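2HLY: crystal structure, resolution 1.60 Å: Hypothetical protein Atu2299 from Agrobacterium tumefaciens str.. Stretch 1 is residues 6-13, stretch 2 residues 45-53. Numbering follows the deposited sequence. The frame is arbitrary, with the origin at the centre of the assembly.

Stretch 1, residues 6-13: MLIKQTDY
Stretch 2 45-53: ILQQHYKVK

Residues 6-9 approach in an irregular conformation, with Met6 and Ile8 extended (phi/psi -74/162 and -130/139) and Leu7 between them in a helical setting (-62/-44). Lys9 (-59/147) is the N-cap of the helix that starts at Gln10; its carbonyl O accepts Tyr13 N at 2.9 Å and, weakly, Asp12 N at 3.0 Å. The second stretch enters as helix, carried by His49 N to Ile45 O (2.8 Å) and Tyr50 N to Leu46 O (2.9 Å). Lys51 is the first residue to leave helical phi/psi, with positive phi (59/39), and Val52 continues extended (-114/155). Taken from Met6 to Tyr13 and from Ile45 to Tyr50, the two stretches run in roughly opposite directions. The backbones come closest in CA terms at Ile8 and Tyr50, 8.3 Å apart, a spacing filled by side chains; no direct hydrogen bond joins the stretches.

Ile8 (chi1 p, chi2 t) points toward the second helix and sets its CG2 over one face of the Tyr50 ring, 3.5 Å from the centroid and 21° off the normal, a CH-pi contact that places a methyl against the aromatic cloud. Ile8 CG2 also lies 3.5 Å from Leu46 CD2 (m, t), one helical turn before Tyr50. Leu7 (t, p) leaves its backbone sideways, but its end reaches across: CD1 lies 3.8 Å from Val52 CG1, and CD2 is 4.2 Å from Leu46 CD1. Val52 (m) thus extends the apolar surface beyond the helix.

Tyr50 (chi1 -68°, chi2 -100°) carries its hydroxyl to the start of the first helix, where OH lies 3.5 Å from Asp12 CB. The polar link here is a water, 2.7 Å from Tyr50 OH, which donates to Asp12 OD2 (2.6 Å; Asp12 chi1 m) and accepts from Lys9 N (3.0 Å). It bridges both stretches beside a largely apolar contact that buries 277 Å² in total.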

# COMPACT_ATOMS: atom_id res chain seq x y z
N MET A 6 13.15 3.75 -11.59
CA MET A 6 12.35 3.60 -10.38
C MET A 6 12.75 2.32 -9.61
O MET A 6 13.36 1.41 -10.18
CB MET A 6 10.86 3.63 -10.71
CG MET A 6 10.39 5.00 -11.33
SD MET A 6 8.61 4.97 -11.54
CE MET A 6 8.38 3.44 -12.45
N LEU A 7 12.39 2.25 -8.34
CA LEU A 7 12.72 1.06 -7.56
C LEU A 7 12.04 -0.17 -8.13
O LEU A 7 12.65 -1.24 -8.24
CB LEU A 7 12.32 1.24 -6.09
CG LEU A 7 12.50 -0.01 -5.22
CD1 LEU A 7 13.96 -0.48 -5.16
CD2 LEU A 7 11.92 0.19 -3.83
N ILE A 8 10.76 -0.02 -8.48
CA ILE A 8 10.02 -1.11 -9.09
C ILE A 8 9.31 -0.65 -10.35
O ILE A 8 8.79 0.48 -10.41
CB ILE A 8 9.04 -1.78 -8.12
CG1 ILE A 8 8.02 -0.80 -7.61
CG2 ILE A 8 9.78 -2.36 -6.91
CD1 ILE A 8 6.88 -1.49 -6.77
N LYS A 9 9.34 -1.50 -11.37
CA LYS A 9 8.62 -1.20 -12.61
C LYS A 9 7.13 -1.02 -12.32
O LYS A 9 6.58 -1.70 -11.44
CB LYS A 9 8.82 -2.31 -13.64
CG LYS A 9 10.20 -2.40 -14.21
CD LYS A 9 10.18 -3.43 -15.32
CE LYS A 9 11.56 -3.91 -15.68
NZ LYS A 9 11.40 -5.15 -16.49
N GLN A 10 6.48 -0.15 -13.08
CA GLN A 10 5.03 0.09 -12.90
C GLN A 10 4.25 -1.22 -12.94
O GLN A 10 3.37 -1.48 -12.10
CB GLN A 10 4.50 1.09 -13.94
CG GLN A 10 3.00 1.30 -13.81
CD GLN A 10 2.45 2.34 -14.76
OE1 GLN A 10 2.81 3.52 -14.67
NE2 GLN A 10 1.55 1.93 -15.64
N THR A 11 4.56 -2.07 -13.92
CA THR A 11 3.80 -3.29 -14.06
C THR A 11 3.95 -4.19 -12.83
O THR A 11 2.99 -4.85 -12.42
CB THR A 11 4.14 -4.02 -15.38
OG1 THR A 11 3.10 -4.97 -15.67
CG2 THR A 11 5.52 -4.68 -15.33
N ASP A 12 5.13 -4.17 -12.23
CA ASP A 12 5.41 -5.00 -11.04
C ASP A 12 4.77 -4.40 -9.78
O ASP A 12 4.30 -5.12 -8.89
CB ASP A 12 6.92 -5.18 -10.89
CG ASP A 12 7.50 -6.08 -11.98
OD1 ASP A 12 6.80 -7.04 -12.38
OD2 ASP A 12 8.64 -5.83 -12.44
N TYR A 13 4.73 -3.08 -9.73
CA TYR A 13 3.97 -2.40 -8.68
C TYR A 13 2.52 -2.88 -8.72
O TYR A 13 1.92 -3.20 -7.68
CB TYR A 13 4.04 -0.90 -8.88
CG TYR A 13 3.07 -0.09 -8.03
CD1 TYR A 13 3.48 0.53 -6.84
CD2 TYR A 13 1.75 0.09 -8.44
CE1 TYR A 13 2.59 1.29 -6.07
CE2 TYR A 13 0.85 0.84 -7.67
CZ TYR A 13 1.29 1.45 -6.51
OH TYR A 13 0.38 2.22 -5.81
N ILE A 45 7.60 -7.89 0.44
CA ILE A 45 7.88 -8.28 -0.93
C ILE A 45 9.12 -7.54 -1.46
O ILE A 45 9.99 -8.13 -2.11
CB ILE A 45 6.65 -8.05 -1.83
CG1 ILE A 45 5.55 -9.05 -1.45
CG2 ILE A 45 7.04 -8.11 -3.32
CD1 ILE A 45 4.14 -8.75 -2.07
N LEU A 46 9.22 -6.24 -1.15
CA LEU A 46 10.41 -5.50 -1.58
C LEU A 46 11.69 -6.04 -0.96
O LEU A 46 12.71 -6.17 -1.64
CB LEU A 46 10.26 -4.02 -1.27
CG LEU A 46 9.19 -3.29 -2.08
CD1 LEU A 46 9.06 -1.87 -1.55
CD2 LEU A 46 9.52 -3.30 -3.57
N GLN A 47 11.64 -6.33 0.34
CA GLN A 47 12.79 -6.92 1.02
C GLN A 47 13.20 -8.24 0.37
O GLN A 47 14.38 -8.47 0.09
CB GLN A 47 12.44 -7.17 2.48
CG GLN A 47 12.38 -5.90 3.29
CD GLN A 47 11.66 -6.11 4.60
OE1 GLN A 47 11.48 -7.25 5.06
NE2 GLN A 47 11.24 -5.01 5.22
N GLN A 48 12.21 -9.09 0.11
CA GLN A 48 12.47 -10.47 -0.35
C GLN A 48 12.85 -10.57 -1.82
O GLN A 48 13.68 -11.41 -2.18
CB GLN A 48 11.26 -11.37 -0.05
CG GLN A 48 11.04 -11.65 1.42
CD GLN A 48 12.17 -12.46 2.01
OE1 GLN A 48 12.64 -13.41 1.39
NE2 GLN A 48 12.63 -12.08 3.21
N HIS A 49 12.25 -9.73 -2.66
CA HIS A 49 12.47 -9.78 -4.11
C HIS A 49 13.41 -8.74 -4.70
O HIS A 49 13.97 -8.96 -5.79
CB HIS A 49 11.13 -9.69 -4.84
CG HIS A 49 10.30 -10.92 -4.70
ND1 HIS A 49 10.30 -11.92 -5.65
CD2 HIS A 49 9.45 -11.31 -3.73
CE1 HIS A 49 9.45 -12.87 -5.27
NE2 HIS A 49 8.93 -12.53 -4.10
N TYR A 50 13.57 -7.61 -4.01
CA TYR A 50 14.38 -6.49 -4.52
C TYR A 50 15.60 -6.19 -3.66
O TYR A 50 16.47 -5.39 -4.05
CB TYR A 50 13.52 -5.21 -4.65
CG TYR A 50 12.48 -5.31 -5.74
CD1 TYR A 50 12.70 -4.72 -6.99
CD2 TYR A 50 11.28 -6.00 -5.53
CE1 TYR A 50 11.76 -4.83 -8.01
CE2 TYR A 50 10.34 -6.09 -6.53
CZ TYR A 50 10.57 -5.50 -7.77
OH TYR A 50 9.62 -5.61 -8.77
N LYS A 51 15.67 -6.84 -2.49
CA LYS A 51 16.86 -6.78 -1.62
C LYS A 51 17.16 -5.36 -1.21
O LYS A 51 18.32 -4.96 -1.15
CB LYS A 51 18.09 -7.40 -2.30
CG LYS A 51 17.82 -8.73 -2.99
CD LYS A 51 17.38 -9.78 -2.01
CE LYS A 51 18.58 -10.48 -1.38
NZ LYS A 51 18.14 -11.51 -0.41
N VAL A 52 16.11 -4.61 -0.94
CA VAL A 52 16.27 -3.26 -0.42
C VAL A 52 15.70 -3.22 0.98
O VAL A 52 14.84 -4.02 1.34
CB VAL A 52 15.57 -2.22 -1.31
CG1 VAL A 52 16.26 -2.14 -2.67
CG2 VAL A 52 14.08 -2.57 -1.47
N LYS A 53 16.20 -2.30 1.79
CA LYS A 53 15.55 -2.05 3.06
C LYS A 53 14.26 -1.34 2.69
O LYS A 53 14.24 -0.41 1.85
CB LYS A 53 16.43 -1.23 4.01
CG LYS A 53 17.37 -2.09 4.85
CD LYS A 53 18.55 -2.63 4.05
CE LYS A 53 19.61 -3.22 4.97
NZ LYS A 53 19.28 -4.61 5.42
O HOH W 1 10.22 -4.33 -11.04